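Local atomic coordinates of mitochondrial association factor 1 (Toxoplasma gondii, PDB entry 6BXS), a protein that is encoded at a locus required for the parasite's direct manipulation of host mitochondria and carries a macro domain, a fold known for binding ADP-ribose. Residues A[44-49]-A[166-171]; A[84-89]-A[118-123]; A[92-97]-A[146-151]; A[214-219]-A[252-257]. One frame throughout, in Å; residues are numbered along the deposited sequence.

Contact 1: A[44-49]-A[166-171]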
# COMPACT_ATOMS: atom_id res chain seq x y z
N ARG A 44 11.17 -10.76 -1.74
CA ARG A 44 9.71 -10.75 -1.66
C ARG A 44 9.19 -9.33 -1.47
O ARG A 44 9.20 -8.79 -0.36
CB ARG A 44 9.24 -11.64 -0.51
CG ARG A 44 9.86 -13.03 -0.50
CD ARG A 44 9.30 -13.87 0.64
NE ARG A 44 7.86 -13.70 0.75
CZ ARG A 44 6.97 -14.35 -0.00
NH1 ARG A 44 5.68 -14.12 0.16
NH2 ARG A 44 7.37 -15.23 -0.91
N VAL A 45 8.75 -8.72 -2.56
CA VAL A 45 8.24 -7.36 -2.55
C VAL A 45 6.71 -7.35 -2.55
O VAL A 45 6.09 -7.93 -3.44
CB VAL A 45 8.74 -6.56 -3.77
CG1 VAL A 45 8.33 -5.09 -3.66
CG2 VAL A 45 10.25 -6.68 -3.90
N ALA A 46 6.12 -6.71 -1.55
CA ALA A 46 4.68 -6.54 -1.47
C ALA A 46 4.28 -5.15 -1.94
O ALA A 46 4.73 -4.15 -1.38
CB ALA A 46 4.19 -6.79 -0.05
N THR A 47 3.45 -5.08 -2.97
CA THR A 47 3.04 -3.80 -3.53
C THR A 47 1.76 -3.30 -2.87
O THR A 47 0.82 -4.08 -2.64
CB THR A 47 2.86 -3.90 -5.05
OG1 THR A 47 4.07 -4.39 -5.64
CG2 THR A 47 2.52 -2.54 -5.64
N VAL A 48 1.72 -2.01 -2.58
CA VAL A 48 0.61 -1.40 -1.86
C VAL A 48 -0.41 -0.79 -2.82
O VAL A 48 -0.12 0.18 -3.51
CB VAL A 48 1.10 -0.31 -0.89
CG1 VAL A 48 -0.07 0.45 -0.27
CG2 VAL A 48 1.97 -0.94 0.21
N ASP A 49 -1.61 -1.36 -2.84
CA ASP A 49 -2.68 -0.87 -3.68
C ASP A 49 -3.23 0.45 -3.14
O ASP A 49 -3.60 0.55 -1.97
CB ASP A 49 -3.81 -1.90 -3.75
CG ASP A 49 -4.83 -1.58 -4.83
OD1 ASP A 49 -4.78 -0.48 -5.42
OD2 ASP A 49 -5.71 -2.44 -5.08
N VAL A 166 2.32 -11.64 -2.09
CA VAL A 166 1.83 -10.76 -1.03
C VAL A 166 1.51 -9.38 -1.60
O VAL A 166 2.32 -8.80 -2.32
CB VAL A 166 2.84 -10.60 0.11
CG1 VAL A 166 2.31 -9.64 1.17
CG2 VAL A 166 3.16 -11.95 0.74
N MET A 167 0.33 -8.87 -1.27
CA MET A 167 -0.06 -7.52 -1.65
C MET A 167 -0.60 -6.80 -0.43
O MET A 167 -1.02 -7.43 0.54
CB MET A 167 -1.12 -7.54 -2.76
CG MET A 167 -2.45 -8.17 -2.37
SD MET A 167 -3.77 -7.86 -3.57
CE MET A 167 -4.13 -6.13 -3.27
N LEU A 168 -0.57 -5.47 -0.48
CA LEU A 168 -1.24 -4.65 0.51
C LEU A 168 -2.26 -3.76 -0.17
O LEU A 168 -2.21 -3.54 -1.38
CB LEU A 168 -0.23 -3.81 1.30
CG LEU A 168 0.58 -4.55 2.37
CD1 LEU A 168 2.03 -4.67 1.95
CD2 LEU A 168 0.47 -3.85 3.72
N TYR A 169 -3.19 -3.25 0.63
CA TYR A 169 -4.28 -2.41 0.17
C TYR A 169 -4.51 -1.37 1.25
O TYR A 169 -4.69 -1.72 2.42
CB TYR A 169 -5.54 -3.24 -0.10
CG TYR A 169 -6.75 -2.49 -0.65
CD1 TYR A 169 -7.48 -1.62 0.15
CD2 TYR A 169 -7.18 -2.69 -1.95
CE1 TYR A 169 -8.59 -0.95 -0.34
CE2 TYR A 169 -8.29 -2.03 -2.46
CZ TYR A 169 -8.99 -1.16 -1.65
OH TYR A 169 -10.09 -0.50 -2.14
N THR A 170 -4.47 -0.09 0.87
CA THR A 170 -4.60 0.99 1.84
C THR A 170 -5.44 2.13 1.28
O THR A 170 -5.51 2.32 0.06
CB THR A 170 -3.22 1.53 2.30
OG1 THR A 170 -3.38 2.30 3.49
CG2 THR A 170 -2.56 2.38 1.21
N VAL A 171 -6.06 2.89 2.18
CA VAL A 171 -6.97 3.96 1.80
C VAL A 171 -6.41 5.31 2.24
O VAL A 171 -6.29 5.59 3.43
CB VAL A 171 -8.36 3.76 2.43
CG1 VAL A 171 -9.30 4.90 2.05
CG2 VAL A 171 -8.95 2.43 2.01
O HOH W 1 5.29 -10.67 -2.42
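V48 and L168 are paired residues on two parallel strands, 45-50 and 166-170, side by side near the middle of the macro domain's mixed sheet. The short segments run 23° apart. Three straight backbone bonds hold them: L168 N to T47 O, D49 N to L168 O (2.7 Å) and T170 N to D49 O. Towards the start of the pair the strands part, and a water takes over. It donates to V45 O and accepts from V166 N.
On the side of V48 and L168 the contacts are apolar. A46 CB touches V166 CG1 (3.6 Å) and L168 CD1 (3.6 Å). V48 CG2 lies against L168 CB (3.8 Å). The other face carries D49 and Y169 side by side, pointing the same way, with carboxylate and ring planes 75° apart. D49 CG is anti to the backbone N (chi1 -168°), and OD2 comes 3.5 Å from Y169 CD2. Y169 OH bonds to T52 N and F56 O.
Where the strands part, the R44 side chain crosses V166 at about a right angle. Its NH1 meets V166 CG2 at 3.4 Å and is salt-bridged to D165. The tightest carbon pair is V48 CG1 with T170 CG2, at 3.5 Å.

Contact 2: A[84-89]-A[118-123]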
# COMPACT_ATOMS: atom_id res chain seq x y z
N THR A 84 -16.43 -8.39 -11.54
CA THR A 84 -17.45 -8.25 -10.51
C THR A 84 -17.22 -9.21 -9.34
O THR A 84 -17.48 -8.87 -8.19
CB THR A 84 -18.86 -8.49 -11.08
OG1 THR A 84 -18.92 -9.78 -11.69
CG2 THR A 84 -19.20 -7.43 -12.11
N GLU A 85 -16.74 -10.41 -9.64
CA GLU A 85 -16.40 -11.38 -8.60
C GLU A 85 -15.34 -10.82 -7.67
O GLU A 85 -15.51 -10.79 -6.45
CB GLU A 85 -15.91 -12.69 -9.22
CG GLU A 85 -16.99 -13.55 -9.86
CD GLU A 85 -16.43 -14.85 -10.42
OE1 GLU A 85 -15.70 -15.55 -9.69
OE2 GLU A 85 -16.72 -15.16 -11.59
N LEU A 86 -14.23 -10.39 -8.26
CA LEU A 86 -13.09 -9.87 -7.51
C LEU A 86 -13.47 -8.62 -6.73
O LEU A 86 -13.07 -8.46 -5.57
CB LEU A 86 -11.93 -9.57 -8.46
CG LEU A 86 -10.71 -8.88 -7.86
CD1 LEU A 86 -10.17 -9.65 -6.66
CD2 LEU A 86 -9.63 -8.73 -8.92
N SER A 87 -14.23 -7.73 -7.37
CA SER A 87 -14.67 -6.50 -6.73
C SER A 87 -15.50 -6.79 -5.49
O SER A 87 -15.24 -6.25 -4.42
CB SER A 87 -15.48 -5.65 -7.71
OG SER A 87 -14.64 -4.87 -8.53
N ALA A 88 -16.49 -7.66 -5.64
CA ALA A 88 -17.40 -7.98 -4.54
C ALA A 88 -16.70 -8.76 -3.43
O ALA A 88 -16.88 -8.46 -2.25
CB ALA A 88 -18.60 -8.76 -5.06
N GLU A 89 -15.89 -9.74 -3.81
CA GLU A 89 -15.25 -10.60 -2.82
C GLU A 89 -14.22 -9.83 -2.00
O GLU A 89 -14.21 -9.91 -0.77
CB GLU A 89 -14.59 -11.80 -3.48
CG GLU A 89 -14.39 -12.97 -2.52
CD GLU A 89 -13.38 -13.99 -3.02
OE1 GLU A 89 -12.48 -13.63 -3.80
OE2 GLU A 89 -13.50 -15.17 -2.62
N ARG A 118 -11.00 -18.09 -4.07
CA ARG A 118 -10.11 -18.62 -5.11
C ARG A 118 -8.96 -17.65 -5.37
O ARG A 118 -8.03 -17.96 -6.11
CB ARG A 118 -10.88 -18.87 -6.41
CG ARG A 118 -12.26 -19.48 -6.23
CD ARG A 118 -12.53 -20.56 -7.28
NE ARG A 118 -13.95 -20.84 -7.44
CZ ARG A 118 -14.72 -20.40 -8.43
NH1 ARG A 118 -14.21 -19.63 -9.40
NH2 ARG A 118 -16.00 -20.73 -8.47
N VAL A 119 -9.04 -16.47 -4.76
CA VAL A 119 -8.07 -15.40 -4.99
C VAL A 119 -7.11 -15.26 -3.81
O VAL A 119 -5.89 -15.23 -3.99
CB VAL A 119 -8.78 -14.06 -5.23
CG1 VAL A 119 -7.77 -12.92 -5.34
CG2 VAL A 119 -9.64 -14.13 -6.49
N PHE A 120 -7.67 -15.16 -2.61
CA PHE A 120 -6.89 -14.89 -1.41
C PHE A 120 -6.70 -16.14 -0.56
O PHE A 120 -7.67 -16.82 -0.22
CB PHE A 120 -7.57 -13.80 -0.58
CG PHE A 120 -7.86 -12.55 -1.35
CD1 PHE A 120 -6.84 -11.67 -1.68
CD2 PHE A 120 -9.15 -12.25 -1.75
CE1 PHE A 120 -7.10 -10.52 -2.39
CE2 PHE A 120 -9.42 -11.09 -2.46
CZ PHE A 120 -8.39 -10.23 -2.78
N ALA A 121 -5.45 -16.43 -0.22
CA ALA A 121 -5.12 -17.56 0.65
C ALA A 121 -5.34 -17.20 2.12
O ALA A 121 -5.86 -18.01 2.89
CB ALA A 121 -3.68 -17.99 0.43
N ARG A 122 -4.93 -16.00 2.49
CA ARG A 122 -5.12 -15.50 3.84
C ARG A 122 -5.13 -13.98 3.82
O ARG A 122 -4.45 -13.36 3.00
CB ARG A 122 -4.02 -16.02 4.76
CG ARG A 122 -4.39 -15.97 6.24
CD ARG A 122 -3.71 -17.08 7.01
NE ARG A 122 -4.26 -17.23 8.35
CZ ARG A 122 -5.00 -18.26 8.77
NH1 ARG A 122 -5.29 -19.28 7.97
NH2 ARG A 122 -5.45 -18.27 10.02
N SER A 123 -5.92 -13.38 4.71
CA SER A 123 -6.14 -11.94 4.69
C SER A 123 -5.97 -11.32 6.07
O SER A 123 -6.47 -11.86 7.07
CB SER A 123 -7.52 -11.62 4.14
OG SER A 123 -7.68 -12.14 2.83
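E89 reaches from its helix to the chain at R118 and V119, and its OE2 is hydrogen-bonded to S117 OG. That hydroxyl is gripped three times, because V119 N and F120 N also bond to it. The bond from V119 N makes S117 the head of an ST turn. The serine thus links the helix carboxylate to the turn that leads into strand 120-126. E89 CG is anti to the backbone N (chi1 -158°), and the chain stays extended beyond it. The side chain slides past V119 in the opposite direction. E89 OE1 lies 3.9 Å from V119 CG2 and 4.1 Å from F120 CD2, so this oxygen borders apolar groups. No direct hydrogen bond joins the two segments.
The contact packs helix 83-103 of the macro domain against the chain that leads up to and into strand 120-126. Just beyond, the strand makes a classic beta bulge, where A121 and R122 both face I151.
Deeper in, L86 CD1 touches V119 CG1 and F120 CZ, both at 4.3 Å. Helix 61-76 packs on L86 through A67, I70 and I71, and on V119 through I70. V119 CG1 also sits 3.6 Å above the plane of the F120 ring, over its centre.
At the outer end E85 OE1 comes 4.4 Å from R118 NH1. The oxygen lies well out of the guanidinium plane, and no N-H points at it. These opposite charges probably attract only weakly.

Contact 3: A[92-97]-A[146-151]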
# COMPACT_ATOMS: atom_id res chain seq x y z
N GLU A 92 -16.06 -7.59 0.33
CA GLU A 92 -16.62 -8.30 1.47
C GLU A 92 -15.57 -8.63 2.53
O GLU A 92 -15.77 -8.36 3.71
CB GLU A 92 -17.29 -9.60 1.00
CG GLU A 92 -18.65 -9.40 0.36
CD GLU A 92 -19.24 -10.69 -0.19
OE1 GLU A 92 -18.45 -11.61 -0.51
OE2 GLU A 92 -20.48 -10.78 -0.30
N ILE A 93 -14.46 -9.22 2.10
CA ILE A 93 -13.40 -9.61 3.02
C ILE A 93 -12.82 -8.42 3.76
O ILE A 93 -12.61 -8.48 4.97
CB ILE A 93 -12.27 -10.34 2.27
CG1 ILE A 93 -12.75 -11.71 1.78
CG2 ILE A 93 -11.04 -10.51 3.17
CD1 ILE A 93 -11.80 -12.41 0.84
N GLN A 94 -12.56 -7.33 3.04
CA GLN A 94 -11.89 -6.18 3.63
C GLN A 94 -12.82 -5.34 4.50
O GLN A 94 -12.37 -4.70 5.45
CB GLN A 94 -11.26 -5.33 2.52
CG GLN A 94 -10.10 -6.05 1.82
CD GLN A 94 -9.30 -5.18 0.87
OE1 GLN A 94 -8.12 -5.44 0.63
NE2 GLN A 94 -9.94 -4.16 0.31
N GLU A 95 -14.12 -5.34 4.20
CA GLU A 95 -15.09 -4.70 5.08
C GLU A 95 -15.14 -5.40 6.43
O GLU A 95 -15.12 -4.74 7.48
CB GLU A 95 -16.49 -4.71 4.45
CG GLU A 95 -16.73 -3.62 3.42
CD GLU A 95 -18.17 -3.59 2.95
OE1 GLU A 95 -19.05 -3.14 3.72
OE2 GLU A 95 -18.44 -4.01 1.80
N ARG A 96 -15.21 -6.73 6.41
CA ARG A 96 -15.27 -7.52 7.63
C ARG A 96 -13.99 -7.37 8.46
O ARG A 96 -14.06 -7.23 9.69
CB ARG A 96 -15.48 -9.00 7.29
CG ARG A 96 -16.83 -9.31 6.65
CD ARG A 96 -16.85 -10.71 6.06
NE ARG A 96 -18.06 -10.95 5.28
CZ ARG A 96 -18.19 -11.94 4.40
NH1 ARG A 96 -17.19 -12.79 4.18
NH2 ARG A 96 -19.33 -12.09 3.74
N LEU A 97 -12.84 -7.40 7.80
CA LEU A 97 -11.56 -7.31 8.50
C LEU A 97 -11.35 -5.95 9.15
O LEU A 97 -10.78 -5.86 10.24
CB LEU A 97 -10.41 -7.59 7.53
CG LEU A 97 -10.07 -9.06 7.27
CD1 LEU A 97 -8.98 -9.17 6.20
CD2 LEU A 97 -9.62 -9.75 8.55
N ALA A 146 -7.18 2.57 6.85
CA ALA A 146 -7.42 1.13 6.82
C ALA A 146 -6.37 0.46 5.94
O ALA A 146 -6.21 0.83 4.78
CB ALA A 146 -8.82 0.82 6.32
N THR A 147 -5.67 -0.52 6.50
CA THR A 147 -4.61 -1.22 5.79
C THR A 147 -4.84 -2.72 5.83
O THR A 147 -5.06 -3.30 6.90
CB THR A 147 -3.23 -0.90 6.39
OG1 THR A 147 -3.00 0.52 6.35
CG2 THR A 147 -2.12 -1.60 5.61
N PHE A 148 -4.77 -3.35 4.66
CA PHE A 148 -4.97 -4.78 4.53
C PHE A 148 -3.74 -5.44 3.91
O PHE A 148 -3.03 -4.82 3.12
CB PHE A 148 -6.21 -5.07 3.68
CG PHE A 148 -7.43 -4.31 4.13
CD1 PHE A 148 -7.72 -3.07 3.61
CD2 PHE A 148 -8.28 -4.85 5.09
CE1 PHE A 148 -8.84 -2.37 4.02
CE2 PHE A 148 -9.40 -4.15 5.51
CZ PHE A 148 -9.68 -2.91 4.97
N LEU A 149 -3.50 -6.69 4.29
CA LEU A 149 -2.41 -7.48 3.72
C LEU A 149 -2.97 -8.85 3.32
O LEU A 149 -3.59 -9.53 4.13
CB LEU A 149 -1.27 -7.62 4.73
CG LEU A 149 0.07 -8.16 4.21
CD1 LEU A 149 1.20 -7.73 5.13
CD2 LEU A 149 0.05 -9.68 4.09
N HIS A 150 -2.73 -9.24 2.07
CA HIS A 150 -3.27 -10.49 1.54
C HIS A 150 -2.17 -11.40 1.01
O HIS A 150 -1.31 -10.97 0.24
CB HIS A 150 -4.27 -10.22 0.42
CG HIS A 150 -5.40 -9.31 0.80
ND1 HIS A 150 -6.48 -9.74 1.54
CD2 HIS A 150 -5.62 -8.01 0.53
CE1 HIS A 150 -7.32 -8.73 1.71
NE2 HIS A 150 -6.82 -7.67 1.11
N ILE A 151 -2.21 -12.66 1.43
CA ILE A 151 -1.43 -13.70 0.77
C ILE A 151 -2.27 -14.27 -0.37
O ILE A 151 -3.32 -14.86 -0.13
CB ILE A 151 -1.03 -14.83 1.74
CG1 ILE A 151 -0.29 -14.26 2.95
CG2 ILE A 151 -0.17 -15.86 1.01
CD1 ILE A 151 0.11 -15.29 3.98
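Q94 meets two rings, F148 over its face and H150 at its edge. Against F148 the amide is stacked, with the planes 18° apart. Q94 CB sits over a face of the ring, 3.8 Å from the ring centroid, in a CH-pi contact. Against H150 the amide is nearly coplanar (23°). H150 NE2 donates to Q94 OE1 at 2.6 Å. The oxygen lies in the imidazole plane, and the N-H arrives in the amide plane on a lone pair. Q94 CG is anti to the carbonyl carbon (chi1 -67°), and the extended chain beyond carries the amide to the sheet.
L97 CB approaches F148 CE2 at the ring edge (4.1 Å). I93 CG2 reaches the edge of H150 at CE1 (4.4 Å). Helix 83-103 thus packs on strand 147-152 in the alpha/beta layering of the macro domain; the segment axes come within 9.6 Å at their closest.
H150 ND1 bonds to S123 OG, and Q94 NE2 has a weak bond to L55 O. The geometry is consistent with a proton on NE2, leaving ND1 able to accept. Bonds at both ring nitrogens probably hold the imidazole in one orientation, and favour the amide oxygen on the histidine side.

Contact 4: A[214-219]-A[252-257]. With SO4 (sulfate ion), chain D.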
# COMPACT_ATOMS: atom_id res chain seq x y z
N ILE A 214 8.51 -3.22 0.46
CA ILE A 214 7.20 -2.74 0.04
C ILE A 214 7.32 -1.72 -1.08
O ILE A 214 8.12 -0.78 -0.99
CB ILE A 214 6.40 -2.13 1.22
CG1 ILE A 214 7.28 -1.18 2.04
CG2 ILE A 214 5.87 -3.25 2.11
CD1 ILE A 214 6.51 -0.43 3.11
N ARG A 215 6.54 -1.92 -2.13
CA ARG A 215 6.51 -1.03 -3.28
C ARG A 215 5.30 -0.11 -3.19
O ARG A 215 4.16 -0.56 -3.28
CB ARG A 215 6.49 -1.84 -4.58
CG ARG A 215 6.49 -1.02 -5.85
CD ARG A 215 6.77 -1.89 -7.07
NE ARG A 215 8.10 -2.50 -7.00
CZ ARG A 215 8.59 -3.35 -7.90
NH1 ARG A 215 7.87 -3.69 -8.96
NH2 ARG A 215 9.81 -3.85 -7.74
N LEU A 216 5.57 1.19 -3.02
CA LEU A 216 4.53 2.17 -2.73
C LEU A 216 4.24 3.10 -3.90
O LEU A 216 5.17 3.50 -4.61
CB LEU A 216 4.93 3.01 -1.52
CG LEU A 216 5.19 2.27 -0.21
CD1 LEU A 216 5.95 3.15 0.76
CD2 LEU A 216 3.88 1.81 0.39
N PRO A 217 2.97 3.45 -4.12
CA PRO A 217 2.66 4.59 -4.98
C PRO A 217 2.73 5.88 -4.16
O PRO A 217 2.94 5.80 -2.95
CB PRO A 217 1.24 4.31 -5.45
CG PRO A 217 0.63 3.61 -4.28
CD PRO A 217 1.73 2.76 -3.68
N LEU A 218 2.56 7.03 -4.80
CA LEU A 218 2.35 8.26 -4.05
C LEU A 218 0.88 8.31 -3.64
O LEU A 218 0.02 8.69 -4.43
CB LEU A 218 2.73 9.49 -4.87
CG LEU A 218 2.51 10.83 -4.16
CD1 LEU A 218 3.54 11.03 -3.05
CD2 LEU A 218 2.55 11.98 -5.15
N LEU A 219 0.60 7.92 -2.40
CA LEU A 219 -0.76 7.83 -1.91
C LEU A 219 -1.44 9.20 -1.91
O LEU A 219 -0.81 10.22 -1.63
CB LEU A 219 -0.78 7.23 -0.51
CG LEU A 219 -0.38 5.75 -0.45
CD1 LEU A 219 0.02 5.35 0.96
CD2 LEU A 219 -1.51 4.87 -0.96
N VAL A 252 12.29 -3.86 6.51
CA VAL A 252 11.66 -3.84 5.20
C VAL A 252 12.22 -2.70 4.36
O VAL A 252 12.42 -1.59 4.84
CB VAL A 252 10.11 -3.72 5.31
CG1 VAL A 252 9.68 -2.30 5.66
CG2 VAL A 252 9.45 -4.16 4.01
N GLU A 253 12.49 -3.00 3.09
CA GLU A 253 13.02 -2.03 2.14
C GLU A 253 11.89 -1.22 1.51
O GLU A 253 10.86 -1.78 1.12
CB GLU A 253 13.84 -2.75 1.07
CG GLU A 253 14.20 -1.92 -0.15
CD GLU A 253 15.00 -2.71 -1.18
OE1 GLU A 253 16.10 -3.19 -0.83
OE2 GLU A 253 14.53 -2.85 -2.32
N LEU A 254 12.08 0.09 1.41
CA LEU A 254 11.09 0.98 0.81
C LEU A 254 11.38 1.22 -0.67
O LEU A 254 12.50 1.57 -1.05
CB LEU A 254 11.04 2.32 1.54
CG LEU A 254 10.51 2.32 2.98
CD1 LEU A 254 10.58 3.72 3.56
CD2 LEU A 254 9.09 1.79 3.04
N GLN A 255 10.36 1.02 -1.50
CA GLN A 255 10.43 1.35 -2.92
C GLN A 255 9.24 2.24 -3.28
O GLN A 255 8.12 1.98 -2.85
CB GLN A 255 10.41 0.09 -3.78
CG GLN A 255 11.44 -0.96 -3.39
CD GLN A 255 11.34 -2.20 -4.25
OE1 GLN A 255 10.47 -2.31 -5.12
NE2 GLN A 255 12.23 -3.16 -4.02
N PHE A 256 9.50 3.28 -4.07
CA PHE A 256 8.45 4.17 -4.54
C PHE A 256 8.28 4.07 -6.05
O PHE A 256 9.24 4.20 -6.81
CB PHE A 256 8.74 5.61 -4.13
CG PHE A 256 8.48 5.89 -2.68
CD1 PHE A 256 7.21 6.20 -2.24
CD2 PHE A 256 9.51 5.83 -1.76
CE1 PHE A 256 6.96 6.45 -0.91
CE2 PHE A 256 9.27 6.08 -0.42
CZ PHE A 256 7.99 6.39 0.01
N MET A 257 7.04 3.86 -6.47
CA MET A 257 6.71 3.77 -7.89
C MET A 257 6.80 5.15 -8.53
O MET A 257 6.90 6.16 -7.82
CB MET A 257 5.31 3.19 -8.07
CG MET A 257 5.13 1.82 -7.43
SD MET A 257 3.41 1.29 -7.35
CE MET A 257 3.01 1.18 -9.10
S SO4 D . 10.29 -5.61 9.69
O1 SO4 D . 9.27 -4.66 10.11
O2 SO4 D . 9.83 -6.97 9.95
O3 SO4 D . 10.54 -5.44 8.26
O4 SO4 D . 11.52 -5.36 10.43
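I214, R215 and L216 pair in parallel with L254, Q255 and F256, the two strands of a beta-alpha-beta unit. The backbone bonds alternate from strand to strand. I214 N bonds to E253 O, Q255 N to I214 O, L216 N to Q255 O (2.7 Å) and M257 N to L216 O (2.7 Å).
The side-chain polar bonds lie on the face of R215 and Q255. R215 grips Q255 side-on. NE (3.0 Å) and NH2 (3.1 Å) both donate to Q255 OE1, which lies within 2° of the guanidinium plane. Amide and guanidinium are nearly coplanar. The bend at chi3 (-62°) sets NE for this grip. The amide's other end is also held, since Q255 NE2 donates to E253 OE2 at 2.9 Å. R215 has further partners in P35 O, at NH1, and D38, a salt bridge at NH2.
Apolar contacts fill the other face. I214 and L254 lie side by side, with CD1 of I214 tight against CD2 of L254 (3.4 Å). L216 CD1 meets F256 CE1 at 3.8 Å. R215 CG also packs on M257 CG (3.5 Å), their side chains crossing at about a right angle.
A sulfate, probably from the crystallisation liquor, takes a weak bond from V252 N and bonds from R251 N and N201 ND2.
Helix 230-248 makes the crossover and packs on L254 and F256 through V241. Strand 45-50 flanks 213-216, and strand 19-24 flanks 253-256.

In the fold
All four contacts reach one mixed sheet. Contacts 1 and 4 are strand pairings within it, both parallel and buried. They are joined directly, because V48 N bonds to R215 O and R215 N to A46 O. Contacts 2 and 3 instead dock helix 83-103 on the sheet and rely on side chains. Contact 3 is buried and centres on a histidine-amide bond. Contact 2 is partly buried and farther out, its centre about 17 Å from the centre of the chain, with loose packing and distant charges. F120 and H150 rings meet between contacts 2 and 3. Strands 147-152 and 166-170 are sheet neighbours, which ties contact 3 to contact 1.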